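Local coordinates for translation initiation factor 6 (Methanocaldococcus jannaschii, PDB 1G61), which binds the large (50S) ribosomal subunit and keeps it from joining the small (30S) subunit to form the 70S initiation complex, at residues G142-E146 and L166-E171; K159-P165 and V181-G187. All coordinates share one frame; numbering follows the deposited sequence.

Interaction 1: residues G142-E146 and L166-E171; sequences GTIAE and LVEDDE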
loop_
_atom_site.group_PDB
_atom_site.type_symbol
_atom_site.label_atom_id
_atom_site.label_comp_id
_atom_site.label_asym_id
_atom_site.label_seq_id
_atom_site.Cartn_x
_atom_site.Cartn_y
_atom_site.Cartn_z
ATOM N N GLY A 142 -11.114 2.485 11.783
ATOM C CA GLY A 142 -11.379 1.146 12.339
ATOM C C GLY A 142 -10.101 0.348 12.389
ATOM O O GLY A 142 -8.983 0.913 12.253
ATOM N N THR A 143 -10.265 -0.952 12.591
ATOM C CA THR A 143 -9.166 -1.903 12.785
ATOM C C THR A 143 -9.295 -3.047 11.785
ATOM O O THR A 143 -10.301 -3.103 11.077
ATOM C CB THR A 143 -9.186 -2.454 14.221
ATOM O OG1 THR A 143 -10.505 -2.958 14.495
ATOM C CG2 THR A 143 -8.978 -1.329 15.235
ATOM N N ILE A 144 -8.311 -3.931 11.748
ATOM C CA ILE A 144 -8.346 -5.167 10.976
ATOM C C ILE A 144 -7.951 -6.288 11.909
ATOM O O ILE A 144 -6.823 -6.233 12.418
ATOM C CB ILE A 144 -7.399 -5.127 9.741
ATOM C CG1 ILE A 144 -7.776 -4.059 8.743
ATOM C CG2 ILE A 144 -7.294 -6.529 9.112
ATOM C CD1 ILE A 144 -8.820 -4.467 7.749
ATOM N N ALA A 145 -8.869 -7.241 12.134
ATOM C CA ALA A 145 -8.584 -8.370 13.038
ATOM C C ALA A 145 -8.159 -7.781 14.377
ATOM O O ALA A 145 -7.223 -8.305 14.988
ATOM C CB ALA A 145 -7.556 -9.317 12.472
ATOM N N GLU A 146 -8.786 -6.708 14.839
ATOM C CA GLU A 146 -8.548 -6.035 16.117
ATOM C C GLU A 146 -7.279 -5.197 16.142
ATOM O O GLU A 146 -6.982 -4.560 17.168
ATOM C CB GLU A 146 -8.475 -7.017 17.314
ATOM C CG GLU A 146 -9.629 -8.032 17.317
ATOM C CD GLU A 146 -9.719 -8.808 18.621
ATOM O OE1 GLU A 146 -9.268 -9.985 18.660
ATOM O OE2 GLU A 146 -10.277 -8.221 19.569
ATOM N N LEU A 166 -7.434 -13.683 10.457
ATOM C CA LEU A 166 -8.392 -13.752 11.561
ATOM C C LEU A 166 -9.513 -12.749 11.424
ATOM O O LEU A 166 -10.293 -12.526 12.363
ATOM C CB LEU A 166 -7.698 -13.590 12.930
ATOM C CG LEU A 166 -6.733 -14.742 13.253
ATOM C CD1 LEU A 166 -6.114 -14.542 14.626
ATOM C CD2 LEU A 166 -7.440 -16.089 13.124
ATOM N N VAL A 167 -9.673 -12.142 10.266
ATOM C CA VAL A 167 -10.820 -11.243 10.034
ATOM C C VAL A 167 -12.100 -12.055 9.964
ATOM O O VAL A 167 -12.209 -13.080 9.261
ATOM C CB VAL A 167 -10.609 -10.466 8.724
ATOM C CG1 VAL A 167 -11.877 -9.748 8.312
ATOM C CG2 VAL A 167 -9.485 -9.465 8.859
ATOM N N GLU A 168 -13.113 -11.603 10.718
ATOM C CA GLU A 168 -14.377 -12.341 10.770
ATOM C C GLU A 168 -15.280 -11.902 9.623
ATOM O O GLU A 168 -15.089 -10.823 9.058
ATOM C CB GLU A 168 -15.026 -12.110 12.154
ATOM C CG GLU A 168 -14.217 -12.728 13.277
ATOM C CD GLU A 168 -14.716 -12.572 14.679
ATOM O OE1 GLU A 168 -15.925 -12.318 14.893
ATOM O OE2 GLU A 168 -13.879 -12.707 15.617
ATOM N N ASP A 169 -16.312 -12.682 9.279
ATOM C CA ASP A 169 -17.127 -12.434 8.134
ATOM C C ASP A 169 -17.794 -11.058 8.190
ATOM O O ASP A 169 -17.917 -10.451 7.111
ATOM C CB ASP A 169 -18.211 -13.527 7.954
ATOM C CG ASP A 169 -17.610 -14.907 7.775
ATOM O OD1 ASP A 169 -16.458 -15.029 7.315
ATOM O OD2 ASP A 169 -18.398 -15.848 8.089
ATOM N N ASP A 170 -18.237 -10.592 9.345
ATOM C CA ASP A 170 -18.929 -9.306 9.385
ATOM C C ASP A 170 -17.962 -8.195 9.016
ATOM O O ASP A 170 -18.363 -7.233 8.321
ATOM C CB ASP A 170 -19.569 -9.051 10.737
ATOM C CG ASP A 170 -18.619 -9.283 11.875
ATOM O OD1 ASP A 170 -17.427 -9.600 11.671
ATOM O OD2 ASP A 170 -19.104 -9.159 13.012
ATOM N N GLU A 171 -16.706 -8.313 9.409
ATOM C CA GLU A 171 -15.700 -7.303 9.072
ATOM C C GLU A 171 -15.313 -7.408 7.611
ATOM O O GLU A 171 -15.134 -6.400 6.923
ATOM C CB GLU A 171 -14.495 -7.484 10.000
ATOM C CG GLU A 171 -13.356 -6.506 9.644
ATOM C CD GLU A 171 -12.414 -6.432 10.832
ATOM O OE1 GLU A 171 -11.545 -7.302 10.987
ATOM O OE2 GLU A 171 -12.606 -5.516 11.668
HETATM O O HOH W 1 -11.102 -5.433 13.717
#

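Interaction 2: residues K159-P165 and V181-G187; sequences KGCLTHP and VEYIGKG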
loop_
_atom_site.group_PDB
_atom_site.type_symbol
_atom_site.label_atom_id
_atom_site.label_comp_id
_atom_site.label_asym_id
_atom_site.label_seq_id
_atom_site.Cartn_x
_atom_site.Cartn_y
_atom_site.Cartn_z
ATOM N N LYS A 159 -9.690 -3.701 -7.344
ATOM C CA LYS A 159 -10.369 -4.935 -7.754
ATOM C C LYS A 159 -10.624 -5.859 -6.600
ATOM O O LYS A 159 -11.600 -6.622 -6.598
ATOM C CB LYS A 159 -9.491 -5.651 -8.811
ATOM C CG LYS A 159 -10.194 -6.808 -9.475
ATOM C CD LYS A 159 -9.360 -7.380 -10.628
ATOM C CE LYS A 159 -10.233 -8.245 -11.544
ATOM N NZ LYS A 159 -9.391 -8.804 -12.641
ATOM N N GLY A 160 -9.733 -5.924 -5.591
ATOM C CA GLY A 160 -9.931 -6.892 -4.531
ATOM C C GLY A 160 -9.199 -6.485 -3.248
ATOM O O GLY A 160 -8.589 -5.430 -3.134
ATOM N N CYS A 161 -9.297 -7.390 -2.261
ATOM C CA CYS A 161 -8.743 -7.097 -0.941
ATOM C C CYS A 161 -8.334 -8.419 -0.278
ATOM O O CYS A 161 -9.134 -9.368 -0.307
ATOM C CB CYS A 161 -9.821 -6.361 -0.123
ATOM S SG CYS A 161 -9.372 -6.043 1.593
ATOM N N LEU A 162 -7.151 -8.432 0.267
ATOM C CA LEU A 162 -6.675 -9.573 1.059
ATOM C C LEU A 162 -6.442 -9.137 2.501
ATOM O O LEU A 162 -5.718 -8.152 2.699
ATOM C CB LEU A 162 -5.392 -10.157 0.465
ATOM C CG LEU A 162 -4.720 -11.279 1.263
ATOM C CD1 LEU A 162 -5.488 -12.594 1.043
ATOM C CD2 LEU A 162 -3.249 -11.420 0.877
ATOM N N THR A 163 -7.021 -9.835 3.475
ATOM C CA THR A 163 -6.814 -9.441 4.860
ATOM C C THR A 163 -6.034 -10.486 5.649
ATOM O O THR A 163 -5.962 -11.643 5.240
ATOM C CB THR A 163 -8.143 -9.187 5.606
ATOM O OG1 THR A 163 -8.792 -10.449 5.856
ATOM C CG2 THR A 163 -9.089 -8.353 4.750
ATOM N N HIS A 164 -5.558 -10.077 6.813
ATOM C CA HIS A 164 -5.165 -10.936 7.910
ATOM C C HIS A 164 -6.130 -12.110 8.048
ATOM O O HIS A 164 -7.359 -11.949 7.925
ATOM C CB HIS A 164 -5.248 -10.044 9.177
ATOM C CG HIS A 164 -4.704 -10.655 10.427
ATOM N ND1 HIS A 164 -5.229 -11.767 11.060
ATOM C CD2 HIS A 164 -3.626 -10.259 11.150
ATOM C CE1 HIS A 164 -4.483 -12.009 12.151
ATOM N NE2 HIS A 164 -3.509 -11.107 12.221
ATOM N N PRO A 165 -5.583 -13.298 8.317
ATOM C CA PRO A 165 -6.431 -14.513 8.338
ATOM C C PRO A 165 -7.496 -14.508 9.421
ATOM O O PRO A 165 -8.441 -15.349 9.311
ATOM C CB PRO A 165 -5.403 -15.640 8.539
ATOM C CG PRO A 165 -4.219 -15.010 9.120
ATOM C CD PRO A 165 -4.163 -13.592 8.605
ATOM N N VAL A 181 -15.196 -3.469 -3.690
ATOM C CA VAL A 181 -14.508 -4.520 -4.460
ATOM C C VAL A 181 -15.388 -5.758 -4.608
ATOM O O VAL A 181 -16.216 -6.058 -3.744
ATOM C CB VAL A 181 -13.161 -4.925 -3.838
ATOM C CG1 VAL A 181 -12.207 -3.746 -3.988
ATOM C CG2 VAL A 181 -13.269 -5.304 -2.369
ATOM N N GLU A 182 -15.205 -6.493 -5.702
ATOM C CA GLU A 182 -16.043 -7.688 -5.899
ATOM C C GLU A 182 -15.291 -8.906 -5.400
ATOM O O GLU A 182 -15.910 -9.960 -5.197
ATOM C CB GLU A 182 -16.447 -7.913 -7.343
ATOM C CG GLU A 182 -17.261 -6.812 -7.990
ATOM C CD GLU A 182 -18.614 -6.509 -7.386
ATOM O OE1 GLU A 182 -19.230 -7.316 -6.650
ATOM O OE2 GLU A 182 -19.108 -5.393 -7.654
ATOM N N TYR A 183 -13.976 -8.815 -5.172
ATOM C CA TYR A 183 -13.145 -9.930 -4.709
ATOM C C TYR A 183 -12.644 -9.606 -3.333
ATOM O O TYR A 183 -12.181 -8.485 -3.079
ATOM C CB TYR A 183 -11.941 -10.118 -5.652
ATOM C CG TYR A 183 -12.337 -10.499 -7.081
ATOM C CD1 TYR A 183 -12.528 -9.559 -8.082
ATOM C CD2 TYR A 183 -12.522 -11.835 -7.407
ATOM C CE1 TYR A 183 -12.887 -9.923 -9.360
ATOM C CE2 TYR A 183 -12.877 -12.234 -8.677
ATOM C CZ TYR A 183 -13.058 -11.265 -9.650
ATOM O OH TYR A 183 -13.408 -11.688 -10.888
ATOM N N ILE A 184 -12.704 -10.567 -2.398
ATOM C CA ILE A 184 -12.072 -10.378 -1.112
ATOM C C ILE A 184 -11.772 -11.752 -0.525
ATOM O O ILE A 184 -12.455 -12.747 -0.751
ATOM C CB ILE A 184 -12.978 -9.577 -0.165
ATOM C CG1 ILE A 184 -12.236 -9.177 1.116
ATOM C CG2 ILE A 184 -14.274 -10.329 0.147
ATOM C CD1 ILE A 184 -12.847 -7.936 1.755
ATOM N N GLY A 185 -10.695 -11.789 0.277
ATOM C CA GLY A 185 -10.359 -13.032 1.013
ATOM C C GLY A 185 -9.391 -12.737 2.128
ATOM O O GLY A 185 -9.006 -11.582 2.341
ATOM N N LYS A 186 -9.023 -13.817 2.796
ATOM C CA LYS A 186 -8.124 -13.697 3.932
ATOM C C LYS A 186 -7.051 -14.753 3.862
ATOM O O LYS A 186 -7.308 -15.869 3.403
ATOM C CB LYS A 186 -8.882 -13.769 5.247
ATOM C CG LYS A 186 -9.751 -14.959 5.540
ATOM C CD LYS A 186 -10.594 -14.758 6.791
ATOM C CE LYS A 186 -10.675 -15.956 7.708
ATOM N NZ LYS A 186 -11.289 -15.731 9.076
ATOM N N GLY A 187 -5.863 -14.468 4.348
ATOM C CA GLY A 187 -4.786 -15.468 4.248
ATOM C C GLY A 187 -3.473 -14.868 4.768
ATOM O O GLY A 187 -3.422 -13.779 5.335
HETATM O O HOH W 2 -13.802 -5.857 -7.890
#

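Interaction 1: residues G142-E146 and L166-E171
The carboxylate of Glu171 is the flat group that carries this contact, and its two oxygens do different work on the loop 142-146. OE1 takes the backbone N-H of Ala145 on its syn side, at 2.9 Å from Ala145 N and almost straight (171°), the donor standing 26° out of the carboxylate plane. OE2 turns to a water, which donates to it, accepts from the backbone N of Glu146 and hydrogen-bonds Thr143 OG1 at 2.7 Å from the water oxygen. One side chain thus collects two successive amide groups of the turn, the first directly and the second through the water. The carbonyl oxygen of Thr143 lies 3.4 Å from Glu171 OE2; both are acceptors, so this is proximity without a bond. Glu171 spans the distance because its CG stands opposite the backbone N (chi1 177°) and the chain runs on extended, carrying the carboxylate from the first turn of helix 169-179 to the loop.

Beside this polar grip, the CG2 branch of Val167 touches two residues of the loop: it meets Ile144 CG2 at 3.7 Å, the two side chains passing at a slant, and Ala145 CB at 4.1 Å. Ala145 CB also rests near Leu166 CB, at 4.3 Å. Ile144 reaches further to Leu175 of the same helix, as well as to Val150 and Asn153.

Glu168 occupies the N-cap of helix 169-179. What results is a loop-to-helix junction in which a first-turn glutamate takes one main-chain amide directly and the next through a water; it joins the loop between strands 138-141 and 154-156 to the helix start.

Interaction 2: residues K159-P165 and V181-G187
Backbone hydrogen bonds between Cys161, Thr163, Gly185 and Gly187 pair the parallel strands 160-163 and 183-186, whose axes approach to 4.6 Å at an angle of 8°. Gly185 N donates to Cys161 O and Gly187 N to Thr163 O, the latter nearly collinear with its carbonyl (178°). Thr163 N returns a bond to Gly185 O at 2.9 Å. At the start of the pairing the bond from Cys161 N to Tyr183 O is weak, and a water there accepts from Glu182 N and donates to Lys159 O. CA-H...O contacts, such as Ile184 CA to Cys161 O at 3.2 Å, accompany these bonds.

Apolar contacts form on the face bearing Cys161 and Ile184, where Cys161 CB touches Ile184 CD1 at 3.9 Å and Val181 CG2 at 4.2 Å. On the face of Leu162 and Tyr183, Lys159 lies alongside Tyr183, pointing the same way, with its CE 3.8 Å from Tyr183 CE1; the Lys159 carbonyl oxygen sits at the ring edge, in plane, and Lys159 NZ hydrogen-bonds Gly226 O. Farther along, Leu162 CD1 packs 3.8 Å from Gly187 N.

Polar side chains gather at the C-terminal ends. Thr163 OG1, set between the backbone N and carbonyl carbon (chi1 73°), donates to His164 O and lies 3.4 Å from Lys186 CB. A valine in place of Thr163 would probably leave His164 O without this donor and loosen the turn into Pro165. Lys186 NZ finds its hydrogen-bond partner in Val167 O.

Leu172 and Leu175 of helix 169-179 cover Thr163, while Leu172 and Lys176 cover Ile184; Leu162 meets helix 215-225 on the other face. Strand 160-163, helix 169-179 and strand 183-186 form a beta-alpha-beta crossover unit, its two parallel strands lying next to each other in the sheet.

Both contacts involve the beta-alpha-beta unit, their centres about 12 Å apart: interaction 2 pairs its strands, and interaction 1 ties the start of its helix to the loop 142-146, outside the unit. The segments alternate along the chain, and Pro165 leads directly into Leu166. The probable hydrogen bond from Lys186 NZ to Val167 O, at 2.8 Å, joins the end of strand 183-186 to the turn before the helix. His164 forms a second bridge: its ND1 lies 3.7 Å from Ala145 CB and is hydrogen-bonded to Leu166 N, while its CB packs 4.1 Å from Ile144 CG2. Strand pairing and loop contact thus meet at residues 164-167.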